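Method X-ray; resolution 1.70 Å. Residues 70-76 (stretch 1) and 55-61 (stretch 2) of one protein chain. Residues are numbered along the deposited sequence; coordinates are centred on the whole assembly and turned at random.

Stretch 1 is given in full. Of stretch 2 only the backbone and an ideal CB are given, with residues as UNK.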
# COMPACT_ATOMS: atom_id res chain seq x y z
N GLN A 70 -6.27 -7.72 19.29
CA GLN A 70 -5.53 -7.56 18.03
C GLN A 70 -5.52 -6.12 17.51
O GLN A 70 -4.47 -5.63 17.09
CB GLN A 70 -6.01 -8.55 16.97
CG GLN A 70 -5.19 -9.86 16.91
CD GLN A 70 -3.71 -9.63 16.55
OE1 GLN A 70 -3.36 -9.30 15.41
NE2 GLN A 70 -2.84 -9.83 17.54
N ALA A 71 -6.67 -5.43 17.56
CA ALA A 71 -6.75 -3.99 17.24
C ALA A 71 -5.75 -3.13 18.04
O ALA A 71 -5.14 -2.20 17.50
CB ALA A 71 -8.17 -3.47 17.46
N GLU A 72 -5.61 -3.46 19.32
CA GLU A 72 -4.74 -2.71 20.22
C GLU A 72 -3.29 -2.80 19.81
O GLU A 72 -2.51 -1.88 20.12
CB GLU A 72 -4.91 -3.18 21.67
CG GLU A 72 -4.57 -2.12 22.71
CD GLU A 72 -5.43 -0.86 22.57
OE1 GLU A 72 -4.90 0.25 22.79
OE2 GLU A 72 -6.63 -0.96 22.23
N GLU A 73 -2.91 -3.89 19.13
CA GLU A 73 -1.54 -4.06 18.64
C GLU A 73 -1.13 -2.96 17.65
O GLU A 73 0.07 -2.68 17.51
CB GLU A 73 -1.33 -5.45 18.04
CG GLU A 73 -1.40 -6.60 19.05
CD GLU A 73 -0.38 -6.47 20.17
OE1 GLU A 73 0.81 -6.27 19.87
OE2 GLU A 73 -0.77 -6.56 21.35
N VAL A 74 -2.10 -2.35 16.97
CA VAL A 74 -1.84 -1.16 16.15
C VAL A 74 -1.47 0.07 17.01
O VAL A 74 -0.49 0.76 16.72
CB VAL A 74 -3.01 -0.83 15.19
CG1 VAL A 74 -2.68 0.41 14.35
CG2 VAL A 74 -3.33 -2.02 14.28
N LEU A 75 -2.26 0.32 18.06
CA LEU A 75 -2.18 1.57 18.86
C LEU A 75 -1.10 1.58 19.93
O LEU A 75 -0.66 2.66 20.34
CB LEU A 75 -3.51 1.85 19.56
CG LEU A 75 -4.79 1.88 18.72
CD1 LEU A 75 -5.99 1.98 19.65
CD2 LEU A 75 -4.78 3.05 17.73
N LYS A 76 -0.71 0.39 20.40
CA LYS A 76 0.29 0.25 21.46
C LYS A 76 1.57 0.99 21.10
O LYS A 76 2.17 0.68 20.07
CB LYS A 76 0.63 -1.22 21.70
CG LYS A 76 -0.27 -1.89 22.70
CD LYS A 76 0.28 -3.25 23.10
CE LYS A 76 -0.81 -4.07 23.76
NZ LYS A 76 -0.42 -5.49 23.88
N UNK A 55 -10.27 9.19 16.77
CA UNK A 55 -9.61 8.93 18.04
C UNK A 55 -9.29 7.45 18.20
O UNK A 55 -9.85 6.59 17.49
CB UNK A 55 -10.48 9.41 19.20
N UNK A 56 -8.43 7.13 19.16
CA UNK A 56 -8.18 5.73 19.49
C UNK A 56 -9.46 5.03 19.99
O UNK A 56 -9.69 3.85 19.69
CB UNK A 56 -7.08 5.63 20.55
N UNK A 57 -10.31 5.75 20.71
CA UNK A 57 -11.58 5.18 21.18
C UNK A 57 -12.51 4.78 20.04
O UNK A 57 -13.12 3.71 20.09
CB UNK A 57 -12.30 6.18 22.09
N UNK A 58 -12.59 5.62 19.00
CA UNK A 58 -13.40 5.33 17.82
C UNK A 58 -12.88 4.09 17.09
O UNK A 58 -13.66 3.25 16.62
CB UNK A 58 -13.41 6.53 16.87
N UNK A 59 -11.56 4.00 16.99
CA UNK A 59 -10.87 2.87 16.38
C UNK A 59 -11.22 1.57 17.12
O UNK A 59 -11.66 0.59 16.49
CB UNK A 59 -9.36 3.10 16.39
N UNK A 60 -11.06 1.56 18.44
CA UNK A 60 -11.38 0.36 19.24
C UNK A 60 -12.84 -0.05 19.12
O UNK A 60 -13.16 -1.24 19.04
CB UNK A 60 -11.05 0.60 20.71
N UNK A 61 -13.73 0.95 19.08
CA UNK A 61 -15.17 0.74 19.03
C UNK A 61 -15.62 0.09 17.71
O UNK A 61 -16.62 -0.61 17.68
CB UNK A 61 -15.89 2.07 19.23

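Position 55 lies just before a helix, with phi/psi of -83/165, an extended conformation typical of an N-cap. The first turn of a helix has amide groups without carbonyl partners, so a short side chain carrying an acceptor suits the place: serine, threonine, aspartate or asparagine. Nothing of stretch 1 lies within 5.5 Å of the ideal CB, so the other helix has no say here. The residue is Ser 55, whose OG accepts a capping hydrogen bond from the backbone N of position 58 at 3.1 Å.

Position 56 opens the helix and points its CB toward stretch 1, where the ideal CB stands 3.9 Å from CD1 of Leu 75. The methyl already occupies the space in front of it, which favours a small residue such as alanine or serine, or a longer one that turns aside. Ser 56 is found, with its CB 3.8 Å from Leu 75 CD1. Its chi1 is p, and its OG is hydrogen-bonded elsewhere in the structure, so the CB serves the apolar contact while the hydroxyl is satisfied.

Position 57 points away from stretch 1, and position 58 is out of its reach. Stretch 1 imposes no choice at either, and many helix-compatible residues would do. Both are alanines, Ala 57 and Ala 58, which suit a helical backbone without demanding a partner.

Position 59 points toward stretch 1, yet its ideal CB is 4.8 Å from the nearest atom, Leu 75 CD2. Ahead lies an apolar surface made by Ala 71, Val 74 and Leu 75, with room for a long side chain to reach along it. Leucine, methionine or phenylalanine could all be considered; a charged group would find little to pair with on these side chains. The residue is Phe 59, with chi1 t and chi2 90°. CD2 of Leu 75 sits over one face of the ring, 4.2 Å from its centroid, in a CH-pi contact, while Leu 75 CD1 comes within 3.6 Å of Phe 59 CD2. Ala 71 CB packs 3.8 Å from Phe 59 CE2, and Ala 71 O lies at the ring edge, 3.2 Å from the same Phe 59 CE2. Val 74 CB adds a contact of 3.9 Å with Phe 59 CZ.

Position 60 sets its CB sideways, with Glu 72 OE2 4.9 Å away and Leu 75 CD1 at 5.3 Å. A carboxylate beside a methyl calls for a long side chain that is apolar along its length and a donor or cation at its end; lysine, arginine or glutamine would qualify. Arg 60 extends through chi values m, t and t to form a salt bridge. Arg 60 NE donates to Glu 72 OE2 at 2.8 Å, and Arg 60 NH2 to Glu 72 OE1 at 3.0 Å, so both carboxylate oxygens are engaged near the guanidinium plane. Leu 75 CD1 covers one face of that group, 3.7 Å from Arg 60 NE.

Position 61 is out of reach, and its helical backbone would accept many residues; Ala 61 fills it.

Stretch 2, residues 55-61: SSAAFRA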
# COMPACT_ATOMS: atom_id res chain seq x y z
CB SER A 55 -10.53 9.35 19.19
OG SER A 55 -11.71 8.57 19.19
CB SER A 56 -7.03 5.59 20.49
OG SER A 56 -7.31 6.26 21.71
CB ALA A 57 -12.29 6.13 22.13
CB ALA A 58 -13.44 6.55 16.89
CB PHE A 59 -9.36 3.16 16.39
CG PHE A 59 -8.49 2.01 15.92
CD1 PHE A 59 -8.16 1.88 14.58
CD2 PHE A 59 -7.98 1.08 16.84
CE1 PHE A 59 -7.33 0.83 14.14
CE2 PHE A 59 -7.17 0.04 16.41
CZ PHE A 59 -6.85 -0.08 15.06
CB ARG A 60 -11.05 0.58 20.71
CG ARG A 60 -9.59 0.80 20.99
CD ARG A 60 -9.39 1.04 22.46
NE ARG A 60 -8.01 1.42 22.74
CZ ARG A 60 -7.62 2.63 23.15
NH1 ARG A 60 -8.52 3.59 23.37
NH2 ARG A 60 -6.34 2.87 23.36
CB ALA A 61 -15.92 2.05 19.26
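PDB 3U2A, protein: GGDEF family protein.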